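Local coordinates for protein endo-beta-1,2-glucanase (Talaromyces funiculosus, PDB 6IMV) that probably hydrolyses beta-1,2-glucan chains from within, as a fungal endo-beta-1,2-glucanase captured here in complex with sophorose, at residues Arg277-Ser282 / Glu471-Phe476; Asn246-Glu250 / Gln296-Trp300; Val309-Tyr315 / Val390-Lys394. All coordinates share one frame. Residue numbers count along the deposited sequence, not the author numbering.

Interaction 1: residues Arg277-Ser282 / Glu471-Phe476. With NAG (2-acetamido-2-deoxy-beta-D-glucopyranose), chain H.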
loop_
_atom_site.group_PDB
_atom_site.type_symbol
_atom_site.label_atom_id
_atom_site.label_comp_id
_atom_site.label_asym_id
_atom_site.label_seq_id
_atom_site.Cartn_x
_atom_site.Cartn_y
_atom_site.Cartn_z
ATOM N N ARG A 277 -2.269 -3.863 22.729
ATOM C CA ARG A 277 -0.966 -4.351 23.232
ATOM C C ARG A 277 -0.798 -5.857 23.024
ATOM O O ARG A 277 0.281 -6.301 22.640
ATOM C CB ARG A 277 -0.792 -3.982 24.711
ATOM C CG ARG A 277 0.658 -3.782 25.144
ATOM C CD ARG A 277 0.802 -2.908 26.384
ATOM N NE ARG A 277 0.566 -1.497 26.078
ATOM C CZ ARG A 277 -0.050 -0.631 26.878
ATOM N NH1 ARG A 277 -0.648 -1.056 27.975
ATOM N NH2 ARG A 277 -0.066 0.653 26.566
ATOM N N PRO A 278 -1.817 -6.708 23.293
ATOM C CA PRO A 278 -1.654 -8.150 23.119
ATOM C C PRO A 278 -1.389 -8.604 21.670
ATOM O O PRO A 278 -1.001 -9.746 21.463
ATOM C CB PRO A 278 -2.993 -8.733 23.617
ATOM C CG PRO A 278 -3.583 -7.643 24.501
ATOM C CD PRO A 278 -3.140 -6.351 23.843
ATOM N N GLN A 279 -1.619 -7.730 20.682
ATOM C CA GLN A 279 -1.417 -8.089 19.267
ATOM C C GLN A 279 -0.002 -7.698 18.806
ATOM O O GLN A 279 0.376 -8.011 17.673
ATOM C CB GLN A 279 -2.495 -7.445 18.396
ATOM C CG GLN A 279 -3.854 -8.130 18.486
ATOM C CD GLN A 279 -4.523 -7.989 19.831
ATOM O OE1 GLN A 279 -4.781 -8.972 20.513
ATOM N NE2 GLN A 279 -4.795 -6.762 20.238
ATOM N N LEU A 280 0.752 -6.997 19.665
ATOM C CA LEU A 280 2.154 -6.641 19.410
ATOM C C LEU A 280 3.051 -7.669 20.107
ATOM O O LEU A 280 3.169 -7.653 21.325
ATOM C CB LEU A 280 2.420 -5.221 19.925
ATOM C CG LEU A 280 3.799 -4.639 19.603
ATOM C CD1 LEU A 280 4.002 -4.536 18.099
ATOM C CD2 LEU A 280 3.995 -3.285 20.269
ATOM N N VAL A 281 3.665 -8.557 19.316
ATOM C CA VAL A 281 4.275 -9.778 19.830
ATOM C C VAL A 281 5.648 -9.990 19.174
ATOM O O VAL A 281 5.817 -9.830 17.959
ATOM C CB VAL A 281 3.348 -10.993 19.605
ATOM C CG1 VAL A 281 3.988 -12.308 20.055
ATOM C CG2 VAL A 281 2.003 -10.811 20.291
ATOM N N SER A 282 6.618 -10.385 19.999
ATOM C CA SER A 282 7.959 -10.761 19.557
ATOM C C SER A 282 7.994 -12.266 19.290
ATOM O O SER A 282 7.571 -13.041 20.127
ATOM C CB SER A 282 8.975 -10.386 20.594
ATOM O OG SER A 282 10.288 -10.596 20.123
ATOM N N GLU A 471 5.818 1.668 23.119
ATOM C CA GLU A 471 5.102 0.432 22.867
ATOM C C GLU A 471 6.088 -0.617 22.334
ATOM O O GLU A 471 6.087 -1.761 22.802
ATOM C CB GLU A 471 3.916 0.653 21.922
ATOM C CG GLU A 471 2.792 1.482 22.516
ATOM C CD GLU A 471 2.115 0.908 23.755
ATOM O OE1 GLU A 471 2.049 -0.341 23.892
ATOM O OE2 GLU A 471 1.668 1.705 24.597
ATOM N N TYR A 472 6.927 -0.224 21.369
ATOM C CA TYR A 472 7.837 -1.161 20.706
ATOM C C TYR A 472 8.979 -1.558 21.659
ATOM O O TYR A 472 9.320 -2.734 21.718
ATOM C CB TYR A 472 8.328 -0.605 19.365
ATOM C CG TYR A 472 7.430 -0.963 18.206
ATOM C CD1 TYR A 472 7.603 -2.150 17.518
ATOM C CD2 TYR A 472 6.388 -0.137 17.814
ATOM C CE1 TYR A 472 6.761 -2.517 16.484
ATOM C CE2 TYR A 472 5.551 -0.482 16.762
ATOM C CZ TYR A 472 5.738 -1.678 16.093
ATOM O OH TYR A 472 4.920 -2.032 15.058
ATOM N N SER A 473 9.522 -0.605 22.436
ATOM C CA SER A 473 10.666 -0.909 23.304
ATOM C C SER A 473 10.241 -1.821 24.464
ATOM O O SER A 473 11.076 -2.532 25.013
ATOM C CB SER A 473 11.379 0.338 23.784
ATOM O OG SER A 473 10.558 1.119 24.630
ATOM N N ARG A 474 8.946 -1.837 24.805
ATOM C CA ARG A 474 8.438 -2.696 25.881
ATOM C C ARG A 474 8.366 -4.166 25.443
ATOM O O ARG A 474 8.488 -5.061 26.280
ATOM C CB ARG A 474 7.057 -2.218 26.350
ATOM C CG ARG A 474 7.123 -1.007 27.269
ATOM C CD ARG A 474 5.786 -0.365 27.569
ATOM N NE ARG A 474 4.991 -1.214 28.436
ATOM C CZ ARG A 474 3.748 -0.930 28.822
ATOM N NH1 ARG A 474 3.205 0.237 28.513
ATOM N NH2 ARG A 474 3.054 -1.824 29.499
ATOM N N VAL A 475 8.164 -4.408 24.143
ATOM C CA VAL A 475 7.941 -5.760 23.612
ATOM C C VAL A 475 9.239 -6.345 23.028
ATOM O O VAL A 475 9.486 -7.556 23.183
ATOM C CB VAL A 475 6.814 -5.750 22.563
ATOM C CG1 VAL A 475 6.735 -7.062 21.785
ATOM C CG2 VAL A 475 5.473 -5.416 23.208
ATOM N N PHE A 476 10.049 -5.500 22.365
ATOM C CA PHE A 476 11.209 -5.952 21.597
ATOM C C PHE A 476 12.513 -5.655 22.352
ATOM O O PHE A 476 13.092 -4.575 22.238
ATOM C CB PHE A 476 11.165 -5.340 20.197
ATOM C CG PHE A 476 9.973 -5.804 19.403
ATOM C CD1 PHE A 476 9.972 -7.047 18.790
ATOM C CD2 PHE A 476 8.829 -5.023 19.320
ATOM C CE1 PHE A 476 8.863 -7.487 18.084
ATOM C CE2 PHE A 476 7.715 -5.463 18.620
ATOM C CZ PHE A 476 7.734 -6.697 18.001
HETATM C C1 NAG H . -3.698 -14.615 17.090
HETATM C C2 NAG H . -3.237 -15.562 18.196
HETATM C C3 NAG H . -4.325 -15.604 19.259
HETATM C C4 NAG H . -4.510 -14.197 19.817
HETATM C C5 NAG H . -5.050 -13.320 18.678
HETATM C C6 NAG H . -5.311 -11.876 19.093
HETATM C C7 NAG H . -1.790 -17.421 17.477
HETATM C C8 NAG H . -1.757 -18.793 16.896
HETATM N N2 NAG H . -2.995 -16.901 17.689
HETATM O O3 NAG H . -3.922 -16.491 20.289
HETATM O O4 NAG H . -5.340 -14.219 20.986
HETATM O O5 NAG H . -4.069 -13.331 17.632
HETATM O O6 NAG H . -4.181 -11.362 19.816
HETATM O O7 NAG H . -0.764 -16.820 17.714
#
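Leu-280 points toward helix 461-475 and overlaps Tyr-472 and Val-475 of its last turn and Phe-476 just beyond it. Its CD1 touches Tyr-472 CE1 at 3.8 Å and the edge of the Phe-476 ring, with CD1 to CE2 of that ring 3.9 Å, while CD2 lies 3.9 Å from Val-475 CG2. Val-281 turns its side chain away and meets Phe-476 through its backbone, Val-281 O lying 3.7 Å from Phe-476 CZ. Ser-282 closes this end, CA to Phe-476 CE1 at 3.7 Å. At the other end the contact becomes ionic. Arg-277 and Glu-471 form a two-pronged salt bridge, Arg-277 NE to Glu-471 OE1 2.9 Å and Arg-277 NH2 to Glu-471 OE2 2.8 Å; Glu-471 also pairs with Arg-467. This carboxylate probably helps offset the like charge of Arg-474, whose NH1 sits over one face of the Arg-277 guanidinium, 3.7 Å from Arg-277 CZ. On the loop's far side, Gln-279 OE1 accepts a 2.6 Å hydrogen bond from O6 of the protein-attached NAG. This is a helix-to-strand connection, with a short 3-10 turn between helix 266-276 and strand 282-287, packed against a helix end: periphery of a mainly helical glycoside hydrolase fold.

Interaction 2: residues Asn246-Glu250 / Gln296-Trp300. With GLC (alpha-D-glucopyranose), chain D; NAG (2-acetamido-2-deoxy-beta-D-glucopyranose), chain H.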
loop_
_atom_site.group_PDB
_atom_site.type_symbol
_atom_site.label_atom_id
_atom_site.label_comp_id
_atom_site.label_asym_id
_atom_site.label_seq_id
_atom_site.Cartn_x
_atom_site.Cartn_y
_atom_site.Cartn_z
ATOM N N ASN A 246 -7.018 -3.550 15.975
ATOM C CA ASN A 246 -6.367 -3.743 17.273
ATOM C C ASN A 246 -4.966 -4.350 17.120
ATOM O O ASN A 246 -4.415 -4.895 18.097
ATOM C CB ASN A 246 -7.227 -4.619 18.183
ATOM C CG ASN A 246 -7.349 -6.045 17.697
ATOM O OD1 ASN A 246 -7.043 -6.341 16.543
ATOM N ND2 ASN A 246 -7.761 -6.941 18.580
ATOM N N ASP A 247 -4.360 -4.220 15.933
ATOM C CA ASP A 247 -3.084 -4.884 15.676
ATOM C C ASP A 247 -2.065 -3.902 15.093
ATOM O O ASP A 247 -2.397 -2.771 14.756
ATOM C CB ASP A 247 -3.327 -6.123 14.816
ATOM C CG ASP A 247 -3.830 -5.819 13.417
ATOM O OD1 ASP A 247 -3.361 -4.829 12.820
ATOM O OD2 ASP A 247 -4.668 -6.590 12.933
ATOM N N PRO A 248 -0.777 -4.296 14.967
ATOM C CA PRO A 248 0.256 -3.391 14.464
ATOM C C PRO A 248 0.366 -3.252 12.931
ATOM O O PRO A 248 1.342 -2.657 12.431
ATOM C CB PRO A 248 1.574 -3.969 15.001
ATOM C CG PRO A 248 1.233 -5.329 15.601
ATOM C CD PRO A 248 -0.237 -5.602 15.358
ATOM N N TYR A 249 -0.616 -3.763 12.190
ATOM C CA TYR A 249 -0.564 -3.753 10.716
ATOM C C TYR A 249 -1.215 -2.442 10.234
ATOM O O TYR A 249 -1.131 -1.440 10.925
ATOM C CB TYR A 249 -1.076 -5.102 10.193
ATOM C CG TYR A 249 -0.594 -6.251 11.046
ATOM C CD1 TYR A 249 0.759 -6.447 11.292
ATOM C CD2 TYR A 249 -1.488 -7.082 11.695
ATOM C CE1 TYR A 249 1.204 -7.459 12.135
ATOM C CE2 TYR A 249 -1.064 -8.088 12.548
ATOM C CZ TYR A 249 0.287 -8.282 12.769
ATOM O OH TYR A 249 0.697 -9.282 13.606
ATOM N N GLU A 250 -1.817 -2.435 9.039
ATOM C CA GLU A 250 -2.099 -1.178 8.323
ATOM C C GLU A 250 -3.146 -0.349 9.066
ATOM O O GLU A 250 -3.161 0.876 8.946
ATOM C CB GLU A 250 -2.590 -1.418 6.892
ATOM C CG GLU A 250 -1.850 -2.511 6.150
ATOM C CD GLU A 250 -2.597 -3.827 6.190
ATOM O OE1 GLU A 250 -2.399 -4.583 7.169
ATOM O OE2 GLU A 250 -3.439 -4.048 5.279
ATOM N N GLN A 296 8.645 -8.755 14.618
ATOM C CA GLN A 296 7.248 -8.535 14.944
ATOM C C GLN A 296 6.405 -9.636 14.294
ATOM O O GLN A 296 6.425 -9.804 13.065
ATOM C CB GLN A 296 6.793 -7.177 14.413
ATOM C CG GLN A 296 5.318 -6.903 14.676
ATOM C CD GLN A 296 4.918 -5.572 14.103
ATOM O OE1 GLN A 296 4.944 -4.559 14.795
ATOM N NE2 GLN A 296 4.571 -5.571 12.829
ATOM N N LYS A 297 5.647 -10.362 15.118
ATOM C CA LYS A 297 4.756 -11.392 14.628
ATOM C C LYS A 297 3.727 -10.760 13.683
ATOM O O LYS A 297 3.160 -9.720 13.987
ATOM C CB LYS A 297 4.081 -12.101 15.800
ATOM C CG LYS A 297 3.350 -13.382 15.432
ATOM C CD LYS A 297 2.733 -14.044 16.639
ATOM C CE LYS A 297 2.056 -15.347 16.286
ATOM N NZ LYS A 297 1.501 -15.993 17.495
ATOM N N GLY A 298 3.546 -11.380 12.513
ATOM C CA GLY A 298 2.652 -10.889 11.480
ATOM C C GLY A 298 1.253 -11.475 11.602
ATOM O O GLY A 298 0.984 -12.338 12.435
ATOM N N TYR A 299 0.339 -10.989 10.760
ATOM C CA TYR A 299 -0.954 -11.623 10.633
ATOM C C TYR A 299 -0.758 -12.892 9.792
ATOM O O TYR A 299 -0.932 -14.018 10.299
ATOM C CB TYR A 299 -2.004 -10.644 10.101
ATOM C CG TYR A 299 -3.417 -11.132 10.290
ATOM C CD1 TYR A 299 -3.958 -11.274 11.558
ATOM C CD2 TYR A 299 -4.196 -11.499 9.207
ATOM C CE1 TYR A 299 -5.249 -11.744 11.745
ATOM C CE2 TYR A 299 -5.493 -11.959 9.374
ATOM C CZ TYR A 299 -6.017 -12.089 10.647
ATOM O OH TYR A 299 -7.288 -12.552 10.800
ATOM N N TRP A 300 -0.347 -12.703 8.532
ATOM C CA TRP A 300 0.228 -13.771 7.694
ATOM C C TRP A 300 1.742 -13.590 7.542
ATOM O O TRP A 300 2.408 -14.503 7.082
ATOM C CB TRP A 300 -0.421 -13.795 6.308
ATOM C CG TRP A 300 -1.899 -14.001 6.344
ATOM C CD1 TRP A 300 -2.559 -15.149 6.655
ATOM C CD2 TRP A 300 -2.906 -13.016 6.047
ATOM N NE1 TRP A 300 -3.911 -14.937 6.605
ATOM C CE2 TRP A 300 -4.155 -13.650 6.208
ATOM C CE3 TRP A 300 -2.873 -11.668 5.665
ATOM C CZ2 TRP A 300 -5.358 -12.986 5.994
ATOM C CZ3 TRP A 300 -4.063 -11.009 5.457
ATOM C CH2 TRP A 300 -5.286 -11.658 5.630
HETATM C C1 GLC D . -7.719 -7.720 7.425
HETATM C C2 GLC D . -7.268 -6.589 6.527
HETATM C C3 GLC D . -5.800 -6.737 6.171
HETATM C C4 GLC D . -4.970 -6.758 7.442
HETATM C C5 GLC D . -5.463 -7.896 8.337
HETATM C C6 GLC D . -4.767 -7.877 9.695
HETATM O O1 GLC D . -7.659 -8.917 6.620
HETATM O O2 GLC D . -8.044 -6.654 5.321
HETATM O O3 GLC D . -5.351 -5.667 5.340
HETATM O O4 GLC D . -3.581 -6.883 7.113
HETATM O O5 GLC D . -6.874 -7.786 8.565
HETATM O O6 GLC D . -5.046 -6.660 10.394
HETATM C C1 NAG H . -3.698 -14.615 17.090
HETATM C C2 NAG H . -3.237 -15.562 18.196
HETATM C C3 NAG H . -4.325 -15.604 19.259
HETATM C C4 NAG H . -4.510 -14.197 19.817
HETATM C C5 NAG H . -5.050 -13.320 18.678
HETATM C C6 NAG H . -5.311 -11.876 19.093
HETATM C C7 NAG H . -1.790 -17.421 17.477
HETATM C C8 NAG H . -1.757 -18.793 16.896
HETATM N N2 NAG H . -2.995 -16.901 17.689
HETATM O O3 NAG H . -3.922 -16.491 20.289
HETATM O O4 NAG H . -5.340 -14.219 20.986
HETATM O O5 NAG H . -4.069 -13.331 17.632
HETATM O O6 NAG H . -4.181 -11.362 19.816
HETATM O O7 NAG H . -0.764 -16.820 17.714
HETATM O O HOH W 1 3.469 -3.474 11.007
#
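Tyr-249, at chi1 -40°, reaches across to the backbone of the other loop, where its OH donates to Lys-297 O at 2.5 Å. Along the way Tyr-249 CE2 packs on Tyr-299 CB at 3.7 Å. Gln-296 extends in a tt conformation, which brings its OE1 to 3.4 Å from Pro-248 CB; that oxygen is hydrogen-bonded to Tyr-472. Gln-296 NE2 donates a 3.0 Å hydrogen bond to a water that in turn donates to Pro-248 O at 2.7 Å. Asp-247, in the p rotamer, makes an Asx turn, accepting Tyr-249 N on OD1 at 3.0 Å, while Asp-247 OD2 accepts from GLC O6 at 2.6 Å. These two loops line a sugar-binding cleft, where the glucose is probably part of the sophorose of this complex. Glu-250, with chi2 between wells at 98°, holds that sugar by both oxygens, OE1 to GLC O4 2.6 Å and OE2 to GLC O3 2.5 Å. Tyr-299, a t rotamer, presents one ring face to the sugar's C6, with CG to GLC C6 3.6 Å. Lys-297, every chi angle trans, leads away from the cleft to a separate, protein-attached NAG, its NZ making a very short 2.4 Å bond to O7.

Interaction 3: residues Val309-Tyr315 / Val390-Lys394; sequences VLEMPYY and VLFDK
An apolar join between the loop that leads into helix 318-337 and the C-terminal part of helix 387-392 lies in the helical body of the enzyme, consistent with the (alpha/alpha)6-barrel expected for this glucanase. Val-309 and Leu-310 have helix-like backbone angles (-72/-17 and -72/-22), followed by Glu-311 (-116/-22). The chain then extends at Met-312 (-136/152) and makes an inverse gamma turn centred on Pro-313 (-78/57), with Tyr-314 N hydrogen-bonded to Met-312 O at 2.8 Å, before the 3-10 turn that carries Tyr-315. Leu-391 is helical (-62/-30); the chain breaks at Asp-393 (-157/99), which N-caps helix 394-405 through Val-396 N. In register, Leu-310 CA lies 8.7 Å from Leu-391 CA. Leu-391 points toward the loop in the mt rotamer, and its CD1 is the common contact point: Val-309 CG2 at 3.5 Å (chi1 m), Leu-310 CD2 at 4.1 Å (also mt) and Tyr-315 CE2 at 4.3 Å. Next to it Phe-392 (chi1 -76°, chi2 -77°) sets CZ over one face of the Tyr-315 ring (chi1 -68°, chi2 -11°), 3.7 Å from Tyr-315 CE2, centroids 5.0 Å apart and planes oblique at 42°. Tyr-315 OH, 3.6 Å from Phe-392 CE2, makes no polar pair across the contact. Almost wholly aliphatic and aromatic, this 215 Å² contact probably rests on shape and the hydrophobic effect.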
loop_
_atom_site.group_PDB
_atom_site.type_symbol
_atom_site.label_atom_id
_atom_site.label_comp_id
_atom_site.label_asym_id
_atom_site.label_seq_id
_atom_site.Cartn_x
_atom_site.Cartn_y
_atom_site.Cartn_z
ATOM N N VAL A 309 4.526 2.004 7.479
ATOM C CA VAL A 309 5.848 2.643 7.550
ATOM C C VAL A 309 6.062 3.557 6.332
ATOM O O VAL A 309 6.931 4.418 6.379
ATOM C CB VAL A 309 6.987 1.616 7.695
ATOM C CG1 VAL A 309 6.729 0.662 8.845
ATOM C CG2 VAL A 309 7.252 0.858 6.403
ATOM N N LEU A 310 5.256 3.374 5.275
ATOM C CA LEU A 310 5.272 4.249 4.091
ATOM C C LEU A 310 4.665 5.620 4.409
ATOM O O LEU A 310 4.894 6.573 3.661
ATOM C CB LEU A 310 4.473 3.622 2.943
ATOM C CG LEU A 310 5.058 2.383 2.266
ATOM C CD1 LEU A 310 4.001 1.727 1.389
ATOM C CD2 LEU A 310 6.288 2.728 1.440
ATOM N N GLU A 311 3.834 5.701 5.452
ATOM C CA GLU A 311 2.943 6.856 5.634
ATOM C C GLU A 311 3.269 7.657 6.905
ATOM O O GLU A 311 2.903 8.800 6.985
ATOM C CB GLU A 311 1.488 6.390 5.651
ATOM C CG GLU A 311 1.097 5.624 4.396
ATOM C CD GLU A 311 -0.377 5.689 4.042
ATOM O OE1 GLU A 311 -1.024 6.752 4.303
ATOM O OE2 GLU A 311 -0.883 4.683 3.531
ATOM N N MET A 312 3.930 7.062 7.897
ATOM C CA MET A 312 4.299 7.780 9.122
ATOM C C MET A 312 5.728 7.417 9.489
ATOM O O MET A 312 6.199 6.342 9.129
ATOM C CB MET A 312 3.352 7.439 10.276
ATOM C CG MET A 312 1.916 7.838 9.987
ATOM S SD MET A 312 0.828 7.568 11.382
ATOM C CE MET A 312 1.190 9.003 12.399
ATOM N N PRO A 313 6.469 8.316 10.175
ATOM C CA PRO A 313 7.906 8.127 10.401
ATOM C C PRO A 313 8.259 7.128 11.518
ATOM O O PRO A 313 9.005 7.458 12.439
ATOM C CB PRO A 313 8.367 9.555 10.742
ATOM C CG PRO A 313 7.177 10.172 11.426
ATOM C CD PRO A 313 5.978 9.606 10.692
ATOM N N TYR A 314 7.769 5.895 11.381
ATOM C CA TYR A 314 8.100 4.791 12.257
ATOM C C TYR A 314 9.620 4.572 12.329
ATOM O O TYR A 314 10.135 4.231 13.383
ATOM C CB TYR A 314 7.407 3.512 11.770
ATOM C CG TYR A 314 5.949 3.434 12.143
ATOM C CD1 TYR A 314 5.565 2.873 13.348
ATOM C CD2 TYR A 314 4.957 3.930 11.306
ATOM C CE1 TYR A 314 4.233 2.799 13.714
ATOM C CE2 TYR A 314 3.618 3.867 11.663
ATOM C CZ TYR A 314 3.256 3.302 12.874
ATOM O OH TYR A 314 1.945 3.227 13.262
ATOM N N TYR A 315 10.330 4.756 11.207
ATOM C CA TYR A 315 11.756 4.407 11.140
ATOM C C TYR A 315 12.647 5.522 11.703
ATOM O O TYR A 315 13.866 5.349 11.717
ATOM C CB TYR A 315 12.148 4.013 9.714
ATOM C CG TYR A 315 11.542 2.718 9.233
ATOM C CD1 TYR A 315 10.885 1.856 10.105
ATOM C CD2 TYR A 315 11.622 2.348 7.896
ATOM C CE1 TYR A 315 10.309 0.680 9.656
ATOM C CE2 TYR A 315 11.070 1.164 7.439
ATOM C CZ TYR A 315 10.414 0.322 8.323
ATOM O OH TYR A 315 9.859 -0.851 7.893
ATOM N N VAL A 390 12.786 -2.870 -0.086
ATOM C CA VAL A 390 13.282 -1.724 -0.843
ATOM C C VAL A 390 13.596 -0.559 0.113
ATOM O O VAL A 390 14.572 0.161 -0.101
ATOM C CB VAL A 390 12.288 -1.303 -1.943
ATOM C CG1 VAL A 390 12.586 0.094 -2.475
ATOM C CG2 VAL A 390 12.260 -2.317 -3.076
ATOM N N LEU A 391 12.777 -0.383 1.158
ATOM C CA LEU A 391 12.956 0.717 2.120
ATOM C C LEU A 391 14.308 0.610 2.840
ATOM O O LEU A 391 14.874 1.639 3.210
ATOM C CB LEU A 391 11.793 0.721 3.114
ATOM C CG LEU A 391 10.427 1.078 2.519
ATOM C CD1 LEU A 391 9.322 0.942 3.550
ATOM C CD2 LEU A 391 10.437 2.484 1.931
ATOM N N PHE A 392 14.823 -0.617 3.029
ATOM C CA PHE A 392 16.108 -0.851 3.708
ATOM C C PHE A 392 17.275 -1.002 2.727
ATOM O O PHE A 392 18.399 -0.612 3.048
ATOM C CB PHE A 392 16.019 -2.072 4.631
ATOM C CG PHE A 392 15.267 -1.769 5.899
ATOM C CD1 PHE A 392 15.882 -1.056 6.916
ATOM C CD2 PHE A 392 13.940 -2.140 6.052
ATOM C CE1 PHE A 392 15.188 -0.731 8.066
ATOM C CE2 PHE A 392 13.245 -1.818 7.206
ATOM C CZ PHE A 392 13.872 -1.112 8.211
ATOM N N ASP A 393 17.032 -1.609 1.566
ATOM C CA ASP A 393 18.107 -1.909 0.630
ATOM C C ASP A 393 17.505 -2.047 -0.770
ATOM O O ASP A 393 16.982 -3.085 -1.126
ATOM C CB ASP A 393 18.857 -3.162 1.091
ATOM C CG ASP A 393 20.073 -3.517 0.260
ATOM O OD1 ASP A 393 20.084 -3.191 -0.957
ATOM O OD2 ASP A 393 21.009 -4.118 0.841
ATOM N N LYS A 394 17.596 -0.979 -1.564
ATOM C CA LYS A 394 16.920 -0.929 -2.847
ATOM C C LYS A 394 17.568 -1.913 -3.837
ATOM O O LYS A 394 16.867 -2.421 -4.696
ATOM C CB LYS A 394 16.781 0.518 -3.325
ATOM C CG LYS A 394 18.056 1.287 -3.618
ATOM C CD LYS A 394 17.796 2.785 -3.699
ATOM C CE LYS A 394 18.916 3.512 -4.418
ATOM N NZ LYS A 394 18.694 4.977 -4.402
#

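Interactions 1 and 2 form one continuous patch, their centres 11 Å apart and their segments alternating along the chain. Two hydrogen bonds join them directly: Tyr-472 OH to Gln-296 OE1 at 2.5 Å and Gln-279 NE2 to Asn-246 O at 2.9 Å. Gln-279 and Lys-297 hold the same NAG, so one glycan bridges both. Interaction 2 faces the bound sugar, whereas the Tyr-472 side chain of interaction 1 is about 12 Å from the glucose. Interaction 3 is set apart, with centres 19 Å from interaction 1 and 16 Å from interaction 2, and touches neither; its Leu-310 side chain is about 13 Å from the glucose.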